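PDB 4IKG: lipid transferase CIDEC from Mus musculus, which promotes the fusion of lipid droplets into a single large droplet in white adipose tissue by transferring triacylglycerol between them. Local coordinates for residues S11-K16 with M69-L74; V17-M22 with D35-K40. One frame throughout, in Å; residues are numbered along the deposited sequence. Where two conformers were deposited one is given.

Contact 1: residues S11-K16 with M69-L74; sequences STADRK and MFMVLL
M71 and R15 meet with their side chains crossing at about a right angle, the sulfur SD of M71 lying over one face of the R15 guanidinium. The methyl CE of M71 comes within 3.6 Å of R15 NH1 and lies 3.5 Å from A13 CA. CG of M71 stands anti to the backbone N (chi1 -177°), and bends at chi2 and chi3 lay the thioether against the T12-R15 turn. A flexible, polarisable thioether suits this place, since it can lie on a flat cation and still touch the small methyl of A13.

The backbones pair as parallel strands at S11 and M71, where S11 N donates to F70 O at 3.0 Å. Small S11 fits this close pairing: its CB packs 3.9 Å from M69 SD, and its OG reaches forward to T12 O, on a lone pair in the carbonyl plane. T12 O also accepts from R15 N, closing the type I turn. S11 O and V72 N face each other at 3.7 Å, too far for a hydrogen bond, and both are buried without a partner.

Long R15 carries its charge to a salt bridge with E49 and donates to K80 O, while W79 touches both R15 and M71. Strands 7-11 and 69-73 are the parallel pair of the ubiquitin-like CIDE-N fold; the contact lies where 7-11 ends and the chain turns toward edge strand 18-22, while 45-48 flanks 69-73 across from 7-11.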
ATOM      1  N   SER A  11      -5.365   1.942   1.952  1.00 44.34           N
ATOM      2  CA  SER A  11      -6.775   1.568   1.952  1.00 48.20           C
ATOM      3  C   SER A  11      -6.954   0.109   1.547  1.00 54.48           C
ATOM      4  O   SER A  11      -6.039  -0.511   1.005  1.00 55.40           O
ATOM      5  CB  SER A  11      -7.568   2.472   1.005  1.00 45.58           C
ATOM      6  OG  SER A  11      -8.920   2.056   0.908  1.00 50.17           O
ATOM      7  N   THR A  12      -8.137  -0.433   1.813  1.00 73.69           N
ATOM      8  CA  THR A  12      -8.466  -1.793   1.405  1.00 79.40           C
ATOM      9  C   THR A  12      -9.221  -1.775   0.080  1.00 80.12           C
ATOM     10  O   THR A  12      -9.747  -0.738  -0.325  1.00 76.88           O
ATOM     11  CB  THR A  12      -9.303  -2.520   2.473  1.00 84.16           C
ATOM     12  OG1 THR A  12     -10.454  -1.732   2.800  1.00 83.12           O
ATOM     13  CG2 THR A  12      -8.476  -2.745   3.730  1.00 84.39           C
ATOM     14  N   ALA A  13      -9.273  -2.924  -0.587  1.00 84.27           N
ATOM     15  CA  ALA A  13      -9.882  -3.024  -1.912  1.00 85.34           C
ATOM     16  C   ALA A  13     -11.349  -2.598  -1.948  1.00 86.28           C
ATOM     17  O   ALA A  13     -11.835  -2.111  -2.969  1.00 85.08           O
ATOM     18  CB  ALA A  13      -9.721  -4.433  -2.465  1.00 90.71           C
ATOM     19  N   ASP A  14     -12.045  -2.775  -0.831  1.00107.18           N
ATOM     20  CA  ASP A  14     -13.461  -2.433  -0.746  1.00108.71           C
ATOM     21  C   ASP A  14     -13.683  -1.011  -0.230  1.00103.83           C
ATOM     22  O   ASP A  14     -14.811  -0.632   0.091  1.00104.95           O
ATOM     23  CB  ASP A  14     -14.191  -3.442   0.143  1.00114.57           C
ATOM     24  CG  ASP A  14     -13.360  -3.876   1.338  1.00115.07           C
ATOM     25  OD1 ASP A  14     -12.115  -3.814   1.254  1.00112.30           O
ATOM     26  OD2 ASP A  14     -13.951  -4.286   2.359  1.00118.49           O
ATOM     27  N   ARG A  15     -12.601  -0.236  -0.164  1.00 97.70           N
ATOM     28  CA  ARG A  15     -12.615   1.121   0.395  1.00 92.95           C
ATOM     29  C   ARG A  15     -13.236   1.160   1.782  1.00 94.50           C
ATOM     30  O   ARG A  15     -13.904   2.130   2.148  1.00 92.65           O
ATOM     31  CB  ARG A  15     -13.348   2.099  -0.524  1.00 90.86           C
ATOM     32  CG  ARG A  15     -12.456   2.792  -1.526  1.00 86.52           C
ATOM     33  CD  ARG A  15     -12.010   1.851  -2.624  1.00 88.65           C
ATOM     34  NE  ARG A  15     -11.603   2.603  -3.804  1.00 85.24           N
ATOM     35  CZ  ARG A  15     -11.255   2.059  -4.964  1.00 86.36           C
ATOM     36  NH1 ARG A  15     -11.257   0.741  -5.114  1.00 90.85           N
ATOM     37  NH2 ARG A  15     -10.905   2.839  -5.976  1.00 83.14           N
ATOM     38  N   LYS A  16     -13.013   0.094   2.544  0.55 84.69           N
ATOM     39  CA  LYS A  16     -13.610  -0.053   3.864  0.55 87.06           C
ATOM     40  C   LYS A  16     -12.827   0.728   4.913  0.55 82.99           C
ATOM     41  O   LYS A  16     -13.336   1.686   5.495  0.55 80.84           O
ATOM     42  CB  LYS A  16     -13.682  -1.533   4.253  0.55 93.12           C
ATOM     43  CG  LYS A  16     -14.665  -1.831   5.379  0.55 97.04           C
ATOM     44  CD  LYS A  16     -14.390  -3.183   6.034  0.55102.38           C
ATOM     45  CE  LYS A  16     -15.347  -4.271   5.556  0.55108.76           C
ATOM     46  NZ  LYS A  16     -15.189  -5.532   6.343  0.55114.43           N
ATOM     47  N   MET A  69      -2.861   8.170  -1.356  1.00 40.29           N
ATOM     48  CA  MET A  69      -3.643   7.046  -0.856  1.00 43.78           C
ATOM     49  C   MET A  69      -3.269   5.769  -1.597  1.00 49.58           C
ATOM     50  O   MET A  69      -3.442   5.671  -2.814  1.00 50.29           O
ATOM     51  CB  MET A  69      -5.141   7.319  -1.001  1.00 43.04           C
ATOM     52  CG  MET A  69      -6.033   6.222  -0.440  1.00 47.80           C
ATOM     53  SD  MET A  69      -5.868   6.014   1.345  1.00 47.01           S
ATOM     54  CE  MET A  69      -6.443   7.613   1.916  1.00 41.60           C
ATOM     55  N   PHE A  70      -2.751   4.790  -0.862  1.00 36.26           N
ATOM     56  CA  PHE A  70      -2.362   3.523  -1.465  1.00 39.98           C
ATOM     57  C   PHE A  70      -3.481   2.493  -1.416  1.00 44.63           C
ATOM     58  O   PHE A  70      -4.556   2.743  -0.868  1.00 45.07           O
ATOM     59  CB  PHE A  70      -1.115   2.958  -0.786  1.00 40.90           C
ATOM     60  CG  PHE A  70       0.111   3.797  -0.979  1.00 37.20           C
ATOM     61  CD1 PHE A  70       0.884   3.669  -2.121  1.00 37.22           C
ATOM     62  CD2 PHE A  70       0.493   4.717  -0.017  1.00 34.02           C
ATOM     63  CE1 PHE A  70       2.015   4.443  -2.299  1.00 34.27           C
ATOM     64  CE2 PHE A  70       1.624   5.493  -0.192  1.00 31.08           C
ATOM     65  CZ  PHE A  70       2.384   5.356  -1.334  1.00 31.29           C
ATOM     66  N   MET A  71      -3.210   1.334  -2.002  1.00 49.22           N
ATOM     67  CA  MET A  71      -4.153   0.230  -2.032  1.00 54.29           C
ATOM     68  C   MET A  71      -3.380  -1.069  -2.209  1.00 58.43           C
ATOM     69  O   MET A  71      -2.703  -1.269  -3.222  1.00 58.42           O
ATOM     70  CB  MET A  71      -5.163   0.416  -3.163  1.00 54.68           C
ATOM     71  CG  MET A  71      -6.233  -0.658  -3.214  1.00 60.07           C
ATOM     72  SD  MET A  71      -7.813  -0.009  -3.789  1.00 59.90           S
ATOM     73  CE  MET A  71      -8.433  -1.419  -4.706  1.00 66.06           C
ATOM     74  N   VAL A  72      -3.427  -1.955  -1.229  1.00 57.24           N
ATOM     75  CA  VAL A  72      -2.643  -3.167  -1.333  1.00 61.51           C
ATOM     76  C   VAL A  72      -3.389  -4.176  -2.118  1.00 66.23           C
ATOM     77  O   VAL A  72      -4.590  -4.332  -1.964  1.00 68.14           O
ATOM     78  CB  VAL A  72      -2.361  -3.844  -0.005  1.00 64.61           C
ATOM     79  CG1 VAL A  72      -1.258  -3.157   0.733  1.00 61.17           C
ATOM     80  CG2 VAL A  72      -3.621  -3.952   0.820  1.00 66.51           C
ATOM     81  N   LEU A  73      -2.661  -4.884  -2.947  1.00 69.92           N
ATOM     82  CA  LEU A  73      -3.246  -6.018  -3.615  1.00 75.22           C
ATOM     83  C   LEU A  73      -2.659  -7.293  -3.069  1.00 80.62           C
ATOM     84  O   LEU A  73      -1.458  -7.515  -3.035  1.00 80.80           O
ATOM     85  CB  LEU A  73      -3.017  -5.947  -5.107  1.00 74.38           C
ATOM     86  CG  LEU A  73      -4.136  -5.371  -5.928  1.00 72.83           C
ATOM     87  CD1 LEU A  73      -5.240  -4.683  -5.157  1.00 71.21           C
ATOM     88  CD2 LEU A  73      -3.480  -4.423  -6.882  1.00 68.10           C
ATOM     89  N   LEU A  74      -3.554  -8.137  -2.650  1.00 88.89           N
ATOM     90  CA  LEU A  74      -3.176  -9.352  -1.991  1.00 94.59           C
ATOM     91  C   LEU A  74      -3.128 -10.469  -2.990  1.00 99.54           C
ATOM     92  O   LEU A  74      -4.160 -10.988  -3.375  1.00102.83           O
ATOM     93  CB  LEU A  74      -4.206  -9.684  -0.898  1.00 97.61           C
ATOM     94  CG  LEU A  74      -5.721  -9.466  -1.099  1.00 98.03           C
ATOM     95  CD1 LEU A  74      -6.440  -8.932   0.128  1.00 96.93           C
ATOM     96  CD2 LEU A  74      -6.189  -8.733  -2.347  1.00 94.56           C
TER

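Contact 2: residues V17-M22 with D35-K40; sequences VRKGIM and DILKLK
I36, the residue with the most surface buried here, meets I21 tip to tip between the last turn of helix 26-36 and edge strand 18-22. Its CD1 comes 3.6 Å from I21 CG2, while its other branch, CG2, touches I21 CD1 at 3.7 Å. Each residue thus offers both its CG2 and its CD1 to the other. Beta-branching suits I21 in its strand; for I36 the gain is a broad apolar surface.

L37 is the first residue to leave helical geometry, and its side chain still turns back to the sheet. CG lies anti to the carbonyl carbon (chi1 -78°), and the methyl CD2 touches both K19 CB and V17 CG2, each at 3.8 Å. The side chains of K19 and V17 run past L37 in the opposite sense, and its terminal methyl CD2 makes both contacts.

K19 lies across I36, with its CD 3.7 Å from I36 CG2. The chain bends at chi3 (-75°), which turns CE out of the extended line, and the terminal NZ makes a weak hydrogen bond to I36 O at 3.3 Å. Lysine fits an exposed margin because its methylenes can cover apolar groups while its ammonium reaches on to a backbone carbonyl.

The chemistry is therefore mostly apolar: I21 and L37 are buried, and the methylenes of K19 lie against I36 and L37 on the exposed side. The ammonium meets a carbonyl at the helix's C-terminal end, where the helix dipole would be expected to assist a positive charge, although the length of the bond suggests a modest contribution.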
ATOM      1  N   VAL A  17     -11.586   0.311   5.148  1.00 73.31           N
ATOM      2  CA  VAL A  17     -10.741   0.946   6.151  1.00 69.85           C
ATOM      3  C   VAL A  17      -9.487   1.583   5.546  1.00 63.29           C
ATOM      4  O   VAL A  17      -8.803   0.980   4.714  1.00 64.72           O
ATOM      5  CB  VAL A  17     -10.394  -0.033   7.313  1.00 73.70           C
ATOM      6  CG1 VAL A  17     -10.908  -1.438   7.009  1.00 80.03           C
ATOM      7  CG2 VAL A  17      -8.897  -0.048   7.609  1.00 71.37           C
ATOM      8  N   ARG A  18      -9.215   2.822   5.948  0.58 64.89           N
ATOM      9  CA  ARG A  18      -8.002   3.524   5.547  0.58 58.34           C
ATOM     10  C   ARG A  18      -7.155   3.785   6.782  0.58 55.52           C
ATOM     11  O   ARG A  18      -7.652   4.299   7.786  0.58 54.74           O
ATOM     12  CB  ARG A  18      -8.349   4.845   4.863  0.58 52.45           C
ATOM     13  CG  ARG A  18      -9.014   4.685   3.507  0.58 54.99           C
ATOM     14  CD  ARG A  18      -9.935   5.854   3.210  0.58 51.51           C
ATOM     15  NE  ARG A  18     -10.879   6.074   4.301  0.58 52.61           N
ATOM     16  CZ  ARG A  18     -11.993   5.374   4.482  0.58 59.02           C
ATOM     17  NH1 ARG A  18     -12.310   4.397   3.642  0.58 64.61           N
ATOM     18  NH2 ARG A  18     -12.791   5.647   5.504  0.58 60.31           N
ATOM     19  N   LYS A  19      -5.878   3.429   6.712  1.00 48.01           N
ATOM     20  CA  LYS A  19      -5.008   3.540   7.873  1.00 46.58           C
ATOM     21  C   LYS A  19      -3.657   4.178   7.564  1.00 41.13           C
ATOM     22  O   LYS A  19      -3.098   3.987   6.480  1.00 42.19           O
ATOM     23  CB  LYS A  19      -4.821   2.161   8.508  1.00 54.52           C
ATOM     24  CG  LYS A  19      -4.538   2.194   9.997  1.00 57.21           C
ATOM     25  CD  LYS A  19      -4.684   0.815  10.618  1.00 66.20           C
ATOM     26  CE  LYS A  19      -6.146   0.418  10.776  1.00 70.16           C
ATOM     27  NZ  LYS A  19      -6.293  -0.863  11.524  1.00 76.49           N
ATOM     28  N   GLY A  20      -3.144   4.938   8.528  1.00 31.56           N
ATOM     29  CA  GLY A  20      -1.855   5.588   8.392  1.00 30.16           C
ATOM     30  C   GLY A  20      -0.732   4.708   8.907  1.00 35.95           C
ATOM     31  O   GLY A  20      -0.768   4.240  10.048  1.00 40.34           O
ATOM     32  N   ILE A  21       0.264   4.475   8.059  1.00 34.74           N
ATOM     33  CA  ILE A  21       1.375   3.602   8.400  1.00 39.17           C
ATOM     34  C   ILE A  21       2.706   4.252   8.054  1.00 37.34           C
ATOM     35  O   ILE A  21       2.921   4.687   6.922  1.00 34.48           O
ATOM     36  CB  ILE A  21       1.282   2.262   7.646  1.00 40.43           C
ATOM     37  CG1 ILE A  21      -0.053   1.568   7.939  1.00 42.24           C
ATOM     38  CG2 ILE A  21       2.449   1.360   8.019  1.00 44.19           C
ATOM     39  CD1 ILE A  21      -0.304   0.339   7.098  1.00 46.36           C
ATOM     40  N   MET A  22       3.600   4.321   9.032  1.00 54.13           N
ATOM     41  CA  MET A  22       4.955   4.775   8.767  1.00 52.75           C
ATOM     42  C   MET A  22       5.742   3.644   8.113  1.00 56.49           C
ATOM     43  O   MET A  22       5.798   2.532   8.641  1.00 60.28           O
ATOM     44  CB  MET A  22       5.635   5.232  10.058  1.00 53.00           C
ATOM     45  CG  MET A  22       4.969   6.437  10.701  1.00 48.86           C
ATOM     46  SD  MET A  22       4.807   7.823   9.554  1.00 43.00           S
ATOM     47  CE  MET A  22       6.530   8.172   9.194  1.00 43.25           C
ATOM     48  N   ASP A  35      -0.246  -7.290   9.031  1.00 91.94           N
ATOM     49  CA  ASP A  35      -0.620  -7.317  10.440  1.00 94.00           C
ATOM     50  C   ASP A  35      -1.236  -6.001  10.909  1.00 88.30           C
ATOM     51  O   ASP A  35      -1.904  -5.962  11.945  1.00 89.64           O
ATOM     52  CB  ASP A  35       0.579  -7.692  11.320  1.00 97.15           C
ATOM     53  CG  ASP A  35       0.766  -9.193  11.442  1.00104.85           C
ATOM     54  OD1 ASP A  35      -0.247  -9.923  11.419  1.00108.47           O
ATOM     55  OD2 ASP A  35       1.925  -9.640  11.570  1.00107.53           O
ATOM     56  N   ILE A  36      -1.021  -4.925  10.159  1.00 76.25           N
ATOM     57  CA  ILE A  36      -1.637  -3.652  10.523  1.00 70.87           C
ATOM     58  C   ILE A  36      -3.118  -3.585  10.106  1.00 70.26           C
ATOM     59  O   ILE A  36      -3.963  -3.111  10.868  1.00 69.34           O
ATOM     60  CB  ILE A  36      -0.840  -2.438   9.987  1.00 64.61           C
ATOM     61  CG1 ILE A  36       0.502  -2.329  10.715  1.00 65.17           C
ATOM     62  CG2 ILE A  36      -1.623  -1.151  10.171  1.00 59.20           C
ATOM     63  CD1 ILE A  36       1.246  -1.034  10.476  1.00 59.25           C
ATOM     64  N   LEU A  37      -3.428  -4.092   8.913  1.00 63.87           N
ATOM     65  CA  LEU A  37      -4.783  -4.034   8.357  1.00 64.26           C
ATOM     66  C   LEU A  37      -5.611  -5.300   8.587  1.00 71.16           C
ATOM     67  O   LEU A  37      -6.681  -5.455   7.996  1.00 72.55           O
ATOM     68  CB  LEU A  37      -4.729  -3.760   6.850  1.00 61.62           C
ATOM     69  CG  LEU A  37      -4.460  -2.327   6.404  1.00 54.66           C
ATOM     70  CD1 LEU A  37      -4.748  -2.166   4.919  1.00 53.24           C
ATOM     71  CD2 LEU A  37      -5.310  -1.374   7.221  1.00 52.16           C
ATOM     72  N   LYS A  38      -5.115  -6.196   9.439  1.00 75.60           N
ATOM     73  CA  LYS A  38      -5.732  -7.510   9.650  1.00 82.79           C
ATOM     74  C   LYS A  38      -5.942  -8.265   8.336  1.00 85.30           C
ATOM     75  O   LYS A  38      -7.079  -8.495   7.923  1.00 87.33           O
ATOM     76  CB  LYS A  38      -7.068  -7.394  10.400  1.00 84.55           C
ATOM     77  CG  LYS A  38      -6.965  -7.355  11.922  1.00 86.03           C
ATOM     78  CD  LYS A  38      -8.344  -7.521  12.555  1.00 89.33           C
ATOM     79  CE  LYS A  38      -8.251  -8.039  13.984  1.00 93.62           C
ATOM     80  NZ  LYS A  38      -7.416  -9.269  14.067  1.00 98.90           N
ATOM     81  N   LEU A  39      -4.849  -8.651   7.682  1.00 85.45           N
ATOM     82  CA  LEU A  39      -4.941  -9.358   6.406  1.00 87.82           C
ATOM     83  C   LEU A  39      -4.649 -10.852   6.534  1.00 95.24           C
ATOM     84  O   LEU A  39      -3.659 -11.253   7.146  1.00 97.11           O
ATOM     85  CB  LEU A  39      -4.033  -8.709   5.360  1.00 82.84           C
ATOM     86  CG  LEU A  39      -4.527  -7.322   4.948  1.00 76.22           C
ATOM     87  CD1 LEU A  39      -3.651  -6.716   3.870  1.00 71.73           C
ATOM     88  CD2 LEU A  39      -5.978  -7.399   4.489  1.00 77.76           C
ATOM     89  N   LYS A  40      -5.521 -11.665   5.947  1.00103.34           N
ATOM     90  CA  LYS A  40      -5.432 -13.118   6.050  1.00110.98           C
ATOM     91  C   LYS A  40      -4.156 -13.676   5.432  1.00112.22           C
ATOM     92  O   LYS A  40      -3.595 -14.657   5.924  1.00117.58           O
ATOM     93  CB  LYS A  40      -6.660 -13.757   5.407  1.00115.07           C
ATOM     94  CG  LYS A  40      -7.941 -13.438   6.148  1.00115.61           C
ATOM     95  CD  LYS A  40      -9.149 -13.600   5.259  1.00117.28           C
ATOM     96  CE  LYS A  40     -10.397 -13.879   6.074  1.00121.38           C
ATOM     97  NZ  LYS A  40     -11.566 -14.116   5.186  1.00123.74           N
TER

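Contacts 1 and 2 share a continuous run of chain, 11-16 leading straight into 17-22; their centres are 9 Å apart, and both reach the same mixed sheet of the ubiquitin-like CIDE-N domain. Contact 1 joins the end of strand 7-11 to 69-73; contact 2 sets the end of helix 26-36 against edge strand 18-22. The turn after strand 7-11 connects them: T12 N lies 3.3 Å from V17 O, a probable hydrogen bond, and S11 CB packs 3.6 Å from R18 CG. T12 CG2 also reaches L37 CD1 at 4.0 Å, so the turn touches the helix end directly. The CIDE-N domain is involved in the homodimerization needed for lipid exchange; this structure holds a single chain.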